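Local coordinates for protein tryparedoxin II (Crithidia fasciculata, PDB 1I5G) that probably passes electrons as a thioredoxin-like oxidoreductase in the trypanothione system, and is captured here bound to glutathionylspermidine, at residues F33-S38 with F99-F104; M66-D71 with L87-E92. The protein carries 1 engineered substitution. All blocks are in the same frame, centred on the assembly; numbering follows the deposited sequence.

How the contacts relate
After strands 12-15 and 18-22, the chain runs through strand 30-36, helix 41-57, strand 63-69, helix 74-81, short strand 87-88 and helix 94-103. Contact 2 closes the smaller loop: it brings 87-92 back beside 66-71 after helix 74-81, completing a beta-alpha-beta unit. Contact 1 closes the larger loop, from 33-38 to 99-104, and contact 2 is nested inside it. Strands 30-36 and 63-69 are neighbours in the central sheet, so the two contacts meet there; Tyr34 O lies 2.8 Å from Ile68 N. Contact 2 places strand 87-88 between strands 63-69 and 12-15, while contact 1 lays helix 94-103 against one face.

Contact 1: F33-S38 with F99-F104; sequences FYFSAS and FLTTGF
Phe33 and Phe104 form the tight part of this contact. Phe104 CE2 lies over one face of the Phe33 ring, toward its rim, 3.7 Å from Phe33 CD1. The ring planes are turned 55° to each other, so the pair is oblique. Leu100 CD1 also reaches the Phe33 ring, 4.0 Å from CE2.

Phe35 enters tip first beside this pair. Its CG is anti to the carbonyl carbon (chi1 -65°), and the ring extends toward the helix. Phe35 CZ lies 3.9 Å from Phe104 CD2, where the two rings meet at their edges. The same CZ approaches Leu100 CB at 4.0 Å. Ile68 of the adjacent strand also packs on Phe33, Phe35 and Leu100.

The looser side is at Thr101, which is partly exposed. Its OG1 lies near the plane of the Phe35 ring, 3.6 Å from CE2, and makes no hydrogen bond to it. That hydroxyl is engaged by Met97 O and Trp70 NE1 instead. Farther round the helix, Thr102 is exposed and points away from the strand.

Strand and helix run at 103° to each other, the helix lying across the sheet as in the thioredoxin fold. No hydrogen bond joins the two segments. Their attachment therefore rests on apolar packing, with the one nearby hydroxyl satisfied by other partners.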
ATOM      1  N   PHE A  33      -1.614  -2.541  -1.257  1.00  2.60           N
ATOM      2  CA  PHE A  33      -1.035  -2.614   0.069  1.00  3.04           C
ATOM      3  C   PHE A  33       0.448  -2.808  -0.143  1.00  2.79           C
ATOM      4  O   PHE A  33       0.917  -3.795  -0.706  1.00  2.65           O
ATOM      5  CB  PHE A  33      -1.657  -3.772   0.815  1.00  3.35           C
ATOM      6  CG  PHE A  33      -3.087  -3.568   1.211  1.00  3.97           C
ATOM      7  CD1 PHE A  33      -4.093  -3.853   0.315  1.00  5.49           C
ATOM      8  CD2 PHE A  33      -3.416  -3.096   2.467  1.00  5.68           C
ATOM      9  CE1 PHE A  33      -5.402  -3.663   0.684  1.00  7.09           C
ATOM     10  CE2 PHE A  33      -4.750  -2.904   2.841  1.00  7.21           C
ATOM     11  CZ  PHE A  33      -5.729  -3.200   1.924  1.00  6.52           C
ATOM     12  N   TYR A  34       1.229  -1.830   0.298  1.00  2.67           N
ATOM     13  CA  TYR A  34       2.662  -1.776   0.054  1.00  3.01           C
ATOM     14  C   TYR A  34       3.406  -2.066   1.344  1.00  2.71           C
ATOM     15  O   TYR A  34       3.491  -1.261   2.269  1.00  2.28           O
ATOM     16  CB  TYR A  34       3.070  -0.371  -0.464  1.00  2.57           C
ATOM     17  CG  TYR A  34       4.560  -0.162  -0.689  1.00  2.23           C
ATOM     18  CD1 TYR A  34       5.335  -1.208  -1.140  1.00  3.14           C
ATOM     19  CD2 TYR A  34       5.200   1.052  -0.448  1.00  3.48           C
ATOM     20  CE1 TYR A  34       6.659  -1.072  -1.355  1.00  2.46           C
ATOM     21  CE2 TYR A  34       6.537   1.185  -0.661  1.00  2.87           C
ATOM     22  CZ  TYR A  34       7.289   0.123  -1.121  1.00  2.74           C
ATOM     23  OH  TYR A  34       8.663   0.210  -1.325  1.00  3.39           O
ATOM     24  N   PHE A  35       3.963  -3.264   1.429  1.00  2.05           N
ATOM     25  CA  PHE A  35       4.740  -3.736   2.574  1.00  2.50           C
ATOM     26  C   PHE A  35       6.179  -3.323   2.368  1.00  2.27           C
ATOM     27  O   PHE A  35       6.824  -3.741   1.383  1.00  2.59           O
ATOM     28  CB  PHE A  35       4.584  -5.263   2.677  1.00  2.37           C
ATOM     29  CG  PHE A  35       3.154  -5.676   2.991  1.00  3.04           C
ATOM     30  CD1 PHE A  35       2.206  -5.755   1.994  1.00  2.91           C
ATOM     31  CD2 PHE A  35       2.763  -5.988   4.290  1.00  3.62           C
ATOM     32  CE1 PHE A  35       0.897  -6.124   2.293  1.00  3.29           C
ATOM     33  CE2 PHE A  35       1.481  -6.345   4.583  1.00  4.46           C
ATOM     34  CZ  PHE A  35       0.571  -6.410   3.588  1.00  3.77           C
ATOM     35  N   SER A  36       6.691  -2.497   3.275  1.00  2.73           N
ATOM     36  CA  SER A  36       8.018  -1.916   3.096  1.00  2.56           C
ATOM     37  C   SER A  36       8.529  -1.371   4.428  1.00  2.99           C
ATOM     38  O   SER A  36       7.759  -1.264   5.391  1.00  3.01           O
ATOM     39  CB  SER A  36       7.846  -0.740   2.121  1.00  3.46           C
ATOM     40  OG  SER A  36       9.069  -0.264   1.591  1.00  5.07           O
ATOM     41  N   ALA A  37       9.796  -0.998   4.492  1.00  2.94           N
ATOM     42  CA  ALA A  37      10.408  -0.419   5.676  1.00  2.67           C
ATOM     43  C   ALA A  37      11.743   0.207   5.321  1.00  4.34           C
ATOM     44  O   ALA A  37      12.404  -0.241   4.388  1.00  6.29           O
ATOM     45  CB  ALA A  37      10.644  -1.450   6.783  1.00  3.62           C
ATOM     46  N   SER A  38      12.118   1.236   6.076  1.00  5.00           N
ATOM     47  CA  SER A  38      13.357   1.915   5.746  1.00  7.13           C
ATOM     48  C   SER A  38      14.581   1.084   6.117  1.00  6.88           C
ATOM     49  O   SER A  38      15.658   1.355   5.561  1.00  8.06           O
ATOM     50  CB  SER A  38      13.411   3.310   6.348  1.00  8.54           C
ATOM     51  OG  SER A  38      13.556   3.167   7.724  1.00  9.59           O
ATOM     52  N   PHE A  99      -1.888  -8.477  11.014  1.00  3.81           N
ATOM     53  CA  PHE A  99      -3.085  -9.048  10.412  1.00  4.28           C
ATOM     54  C   PHE A  99      -2.973  -9.095   8.884  1.00  4.97           C
ATOM     55  O   PHE A  99      -3.243 -10.107   8.193  1.00  4.87           O
ATOM     56  CB  PHE A  99      -4.289  -8.245  10.872  1.00  5.58           C
ATOM     57  CG  PHE A  99      -5.589  -8.763  10.377  1.00  5.54           C
ATOM     58  CD1 PHE A  99      -6.283  -9.721  11.100  1.00  6.85           C
ATOM     59  CD2 PHE A  99      -6.119  -8.290   9.209  1.00  6.48           C
ATOM     60  CE1 PHE A  99      -7.502 -10.214  10.654  1.00  6.97           C
ATOM     61  CE2 PHE A  99      -7.345  -8.777   8.756  1.00  7.28           C
ATOM     62  CZ  PHE A  99      -8.027  -9.747   9.490  1.00  7.44           C
ATOM     63  N   LEU A 100      -2.557  -7.984   8.282  1.00  4.69           N
ATOM     64  CA  LEU A 100      -2.386  -7.901   6.831  1.00  4.25           C
ATOM     65  C   LEU A 100      -1.192  -8.701   6.333  1.00  4.48           C
ATOM     66  O   LEU A 100      -1.258  -9.326   5.262  1.00  4.65           O
ATOM     67  CB  LEU A 100      -2.278  -6.445   6.365  1.00  5.03           C
ATOM     68  CG  LEU A 100      -3.594  -5.685   6.537  1.00  5.98           C
ATOM     69  CD1 LEU A 100      -3.402  -4.171   6.369  1.00  6.12           C
ATOM     70  CD2 LEU A 100      -4.727  -6.139   5.601  1.00  7.53           C
ATOM     71  N   THR A 101      -0.101  -8.700   7.106  1.00  4.21           N
ATOM     72  CA  THR A 101       1.041  -9.523   6.705  1.00  5.18           C
ATOM     73  C   THR A 101       0.616 -10.980   6.595  1.00  6.12           C
ATOM     74  O   THR A 101       0.967 -11.641   5.630  1.00  7.14           O
ATOM     75  CB  THR A 101       2.161  -9.307   7.743  1.00  4.50           C
ATOM     76  OG1 THR A 101       2.617  -7.939   7.649  1.00  4.02           O
ATOM     77  CG2 THR A 101       3.332 -10.259   7.516  1.00  5.20           C
ATOM     78  N   THR A 102      -0.130 -11.473   7.573  1.00  7.04           N
ATOM     79  CA  THR A 102      -0.574 -12.855   7.496  1.00  7.33           C
ATOM     80  C   THR A 102      -1.596 -13.070   6.391  1.00  8.25           C
ATOM     81  O   THR A 102      -1.543 -14.027   5.601  1.00  8.94           O
ATOM     82  CB  THR A 102      -1.194 -13.176   8.842  1.00  7.32           C
ATOM     83  OG1 THR A 102      -0.134 -13.138   9.798  1.00  8.88           O
ATOM     84  CG2 THR A 102      -1.735 -14.635   8.891  1.00  8.72           C
ATOM     85  N   GLY A 103      -2.543 -12.154   6.300  1.00  7.77           N
ATOM     86  CA  GLY A 103      -3.635 -12.316   5.361  1.00  7.70           C
ATOM     87  C   GLY A 103      -3.241 -12.332   3.903  1.00  8.87           C
ATOM     88  O   GLY A 103      -3.899 -12.961   3.066  1.00 10.32           O
ATOM     89  N   PHE A 104      -2.171 -11.640   3.532  1.00  8.34           N
ATOM     90  CA  PHE A 104      -1.716 -11.592   2.150  1.00  9.37           C
ATOM     91  C   PHE A 104      -0.419 -12.360   1.944  1.00 11.12           C
ATOM     92  O   PHE A 104       0.279 -12.134   0.951  1.00 12.61           O
ATOM     93  CB  PHE A 104      -1.466 -10.150   1.709  1.00  9.03           C
ATOM     94  CG  PHE A 104      -2.689  -9.279   1.647  1.00  8.03           C
ATOM     95  CD1 PHE A 104      -3.929  -9.714   1.213  1.00  9.52           C
ATOM     96  CD2 PHE A 104      -2.621  -7.949   2.014  1.00 10.07           C
ATOM     97  CE1 PHE A 104      -5.014  -8.886   1.181  1.00 10.62           C
ATOM     98  CE2 PHE A 104      -3.728  -7.110   1.963  1.00 10.98           C
ATOM     99  CZ  PHE A 104      -4.929  -7.575   1.550  1.00  9.82           C
TER

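Contact 2: M66-D71 with L87-E92; sequences MLISWD and LALPFE
Leu87 begins the pairing: its O accepts a hydrogen bond from Leu67 N, 2.9 Å long. Its CB packs against Met66 CG on one face of the sheet. Ala88 lies on the other face, its CB 3.8 Å from Leu67 CB. Leu89 N then bonds to Leu67 O at 3.0 Å, completing the parallel pairing. Leu89 CB meets Ile68 CD1 at 3.6 Å.

Beyond Leu89 N the segments diverge, and one water links them, accepting from Ser69 N and donating to Leu89 O. Phe91 comes last. Its CG is anti to the backbone N (chi1 -173°), and the ring turns its edge to Asp71 O, 3.7 Å from CE1. Ser69 OG lies near the same ring plane. This hydroxyl accepts from Asp71 N in an ST turn and donates to Asp71 OD2 at 2.6 Å. An alanine in place of Ser69 would probably leave Asp71 N and OD2 without this partner and the carboxylate freer to turn.

Asp71 OD1 also takes Ser38 N. The chemistry thus shifts from direct backbone pairing to a water bridge, then to a polar turn bordered by an aromatic edge.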
ATOM      1  N   MET A  66      -1.331   2.080  -0.099  1.00  2.45           N
ATOM      2  CA  MET A  66      -1.314   2.183   1.344  1.00  3.57           C
ATOM      3  C   MET A  66      -0.085   1.505   1.915  1.00  3.24           C
ATOM      4  O   MET A  66       0.065   0.292   1.782  1.00  2.84           O
ATOM      5  CB  MET A  66      -2.540   1.580   1.974  1.00  6.18           C
ATOM      6  CG  MET A  66      -2.635   2.052   3.421  1.00  8.79           C
ATOM      7  SD  MET A  66      -4.031   1.287   4.242  1.00 10.19           S
ATOM      8  CE  MET A  66      -5.419   2.316   3.340  1.00  9.47           C
ATOM      9  N   LEU A  67       0.765   2.265   2.579  1.00  2.77           N
ATOM     10  CA  LEU A  67       1.929   1.707   3.251  1.00  2.73           C
ATOM     11  C   LEU A  67       1.503   0.876   4.446  1.00  2.46           C
ATOM     12  O   LEU A  67       0.777   1.386   5.307  1.00  2.18           O
ATOM     13  CB  LEU A  67       2.804   2.856   3.784  1.00  2.39           C
ATOM     14  CG  LEU A  67       4.016   2.452   4.619  1.00  2.82           C
ATOM     15  CD1 LEU A  67       4.975   1.608   3.786  1.00  3.51           C
ATOM     16  CD2 LEU A  67       4.713   3.633   5.232  1.00  2.28           C
ATOM     17  N   ILE A  68       1.994  -0.365   4.461  1.00  2.22           N
ATOM     18  CA  ILE A  68       1.862  -1.272   5.602  1.00  2.60           C
ATOM     19  C   ILE A  68       3.303  -1.447   6.072  1.00  2.15           C
ATOM     20  O   ILE A  68       4.107  -2.135   5.452  1.00  2.53           O
ATOM     21  CB  ILE A  68       1.179  -2.583   5.219  1.00  2.79           C
ATOM     22  CG1 ILE A  68      -0.135  -2.371   4.470  1.00  3.53           C
ATOM     23  CG2 ILE A  68       0.965  -3.373   6.509  1.00  3.38           C
ATOM     24  CD1 ILE A  68      -1.140  -1.489   5.179  1.00  4.05           C
ATOM     25  N   SER A  69       3.645  -0.802   7.186  1.00  2.29           N
ATOM     26  CA  SER A  69       5.049  -0.627   7.559  1.00  2.37           C
ATOM     27  C   SER A  69       5.640  -1.712   8.418  1.00  3.25           C
ATOM     28  O   SER A  69       5.108  -2.045   9.470  1.00  2.66           O
ATOM     29  CB  SER A  69       5.186   0.702   8.311  1.00  3.34           C
ATOM     30  OG  SER A  69       6.436   0.806   8.969  1.00  3.56           O
ATOM     31  N   TRP A  70       6.772  -2.239   7.980  1.00  2.75           N
ATOM     32  CA  TRP A  70       7.586  -3.093   8.823  1.00  3.72           C
ATOM     33  C   TRP A  70       8.702  -2.288   9.463  1.00  4.28           C
ATOM     34  O   TRP A  70       9.746  -2.840   9.819  1.00  3.76           O
ATOM     35  CB  TRP A  70       8.183  -4.237   8.012  1.00  3.20           C
ATOM     36  CG  TRP A  70       7.283  -5.370   7.632  1.00  2.54           C
ATOM     37  CD1 TRP A  70       5.922  -5.470   7.729  1.00  2.88           C
ATOM     38  CD2 TRP A  70       7.715  -6.633   7.098  1.00  2.87           C
ATOM     39  NE1 TRP A  70       5.483  -6.691   7.277  1.00  3.31           N
ATOM     40  CE2 TRP A  70       6.570  -7.422   6.886  1.00  3.90           C
ATOM     41  CE3 TRP A  70       8.962  -7.181   6.774  1.00  3.09           C
ATOM     42  CZ2 TRP A  70       6.634  -8.705   6.376  1.00  4.53           C
ATOM     43  CZ3 TRP A  70       9.017  -8.457   6.261  1.00  3.83           C
ATOM     44  CH2 TRP A  70       7.859  -9.208   6.077  1.00  5.02           C
ATOM     45  N   ASP A  71       8.558  -0.992   9.665  1.00  3.45           N
ATOM     46  CA  ASP A  71       9.620  -0.186  10.240  1.00  4.03           C
ATOM     47  C   ASP A  71       9.850  -0.549  11.701  1.00  5.73           C
ATOM     48  O   ASP A  71       9.005  -1.098  12.408  1.00  6.07           O
ATOM     49  CB  ASP A  71       9.254   1.296  10.083  1.00  3.84           C
ATOM     50  CG  ASP A  71       9.466   1.795   8.680  1.00  4.11           C
ATOM     51  OD1 ASP A  71      10.664   1.917   8.265  1.00  4.89           O
ATOM     52  OD2 ASP A  71       8.471   2.061   7.946  1.00  4.85           O
ATOM     53  N   LEU A  87      -1.241   6.801   1.049  1.00  2.69           N
ATOM     54  CA  LEU A  87      -1.838   6.581   2.351  1.00  2.66           C
ATOM     55  C   LEU A  87      -0.959   5.663   3.196  1.00  2.26           C
ATOM     56  O   LEU A  87      -0.029   5.017   2.688  1.00  3.05           O
ATOM     57  CB  LEU A  87      -3.218   5.943   2.195  1.00  3.22           C
ATOM     58  CG  LEU A  87      -4.198   6.720   1.306  1.00  5.27           C
ATOM     59  CD1 LEU A  87      -5.560   6.067   1.322  1.00  5.89           C
ATOM     60  CD2 LEU A  87      -4.287   8.227   1.687  1.00  5.62           C
ATOM     61  N   ALA A  88      -1.257   5.592   4.487  1.00  3.15           N
ATOM     62  CA  ALA A  88      -0.609   4.607   5.325  1.00  2.69           C
ATOM     63  C   ALA A  88      -1.552   4.114   6.385  1.00  2.16           C
ATOM     64  O   ALA A  88      -2.385   4.824   6.937  1.00  3.14           O
ATOM     65  CB  ALA A  88       0.648   5.161   5.984  1.00  3.40           C
ATOM     66  N   LEU A  89      -1.409   2.841   6.715  1.00  2.53           N
ATOM     67  CA  LEU A  89      -2.003   2.280   7.938  1.00  2.55           C
ATOM     68  C   LEU A  89      -1.217   2.930   9.089  1.00  2.75           C
ATOM     69  O   LEU A  89       0.016   2.888   9.066  1.00  3.08           O
ATOM     70  CB  LEU A  89      -1.850   0.745   7.964  1.00  2.76           C
ATOM     71  CG  LEU A  89      -2.483   0.123   9.220  1.00  3.15           C
ATOM     72  CD1 LEU A  89      -3.992   0.178   9.126  1.00  5.00           C
ATOM     73  CD2 LEU A  89      -2.028  -1.340   9.308  1.00  3.28           C
ATOM     74  N   PRO A  90      -1.858   3.554  10.077  1.00  2.59           N
ATOM     75  CA  PRO A  90      -1.116   4.218  11.148  1.00  3.61           C
ATOM     76  C   PRO A  90      -0.137   3.285  11.848  1.00  3.23           C
ATOM     77  O   PRO A  90      -0.464   2.126  12.130  1.00  3.40           O
ATOM     78  CB  PRO A  90      -2.241   4.697  12.063  1.00  3.67           C
ATOM     79  CG  PRO A  90      -3.361   4.979  11.121  1.00  3.95           C
ATOM     80  CD  PRO A  90      -3.310   3.735  10.255  1.00  2.94           C
ATOM     81  N   PHE A  91       1.064   3.772  12.146  1.00  2.69           N
ATOM     82  CA  PHE A  91       2.070   2.946  12.775  1.00  2.21           C
ATOM     83  C   PHE A  91       1.625   2.306  14.071  1.00  3.82           C
ATOM     84  O   PHE A  91       1.953   1.135  14.337  1.00  3.49           O
ATOM     85  CB  PHE A  91       3.373   3.709  12.989  1.00  2.79           C
ATOM     86  CG  PHE A  91       4.499   2.840  13.489  1.00  3.69           C
ATOM     87  CD1 PHE A  91       5.246   2.021  12.661  1.00  4.04           C
ATOM     88  CD2 PHE A  91       4.805   2.844  14.839  1.00  5.05           C
ATOM     89  CE1 PHE A  91       6.249   1.257  13.154  1.00  5.08           C
ATOM     90  CE2 PHE A  91       5.835   2.059  15.359  1.00  5.04           C
ATOM     91  CZ  PHE A  91       6.504   1.288  14.479  1.00  5.31           C
ATOM     92  N   GLU A  92       0.899   3.027  14.920  1.00  3.31           N
ATOM     93  CA  GLU A  92       0.545   2.453  16.219  1.00  4.00           C
ATOM     94  C   GLU A  92      -0.354   1.246  16.103  1.00  4.83           C
ATOM     95  O   GLU A  92      -0.473   0.466  17.049  1.00  5.69           O
ATOM     96  CB  GLU A  92      -0.003   3.519  17.175  1.00  5.00           C
ATOM     97  CG  GLU A  92       1.030   4.588  17.517  1.00  5.98           C
ATOM     98  CD  GLU A  92       2.195   4.071  18.320  1.00  6.73           C
ATOM     99  OE1 GLU A  92       1.940   3.685  19.489  1.00  8.36           O
ATOM    100  OE2 GLU A  92       3.311   4.079  17.778  1.00  8.54           O
TER
HETATM  101  O   HOH W   1       1.699   0.537   8.865  1.00  3.72           O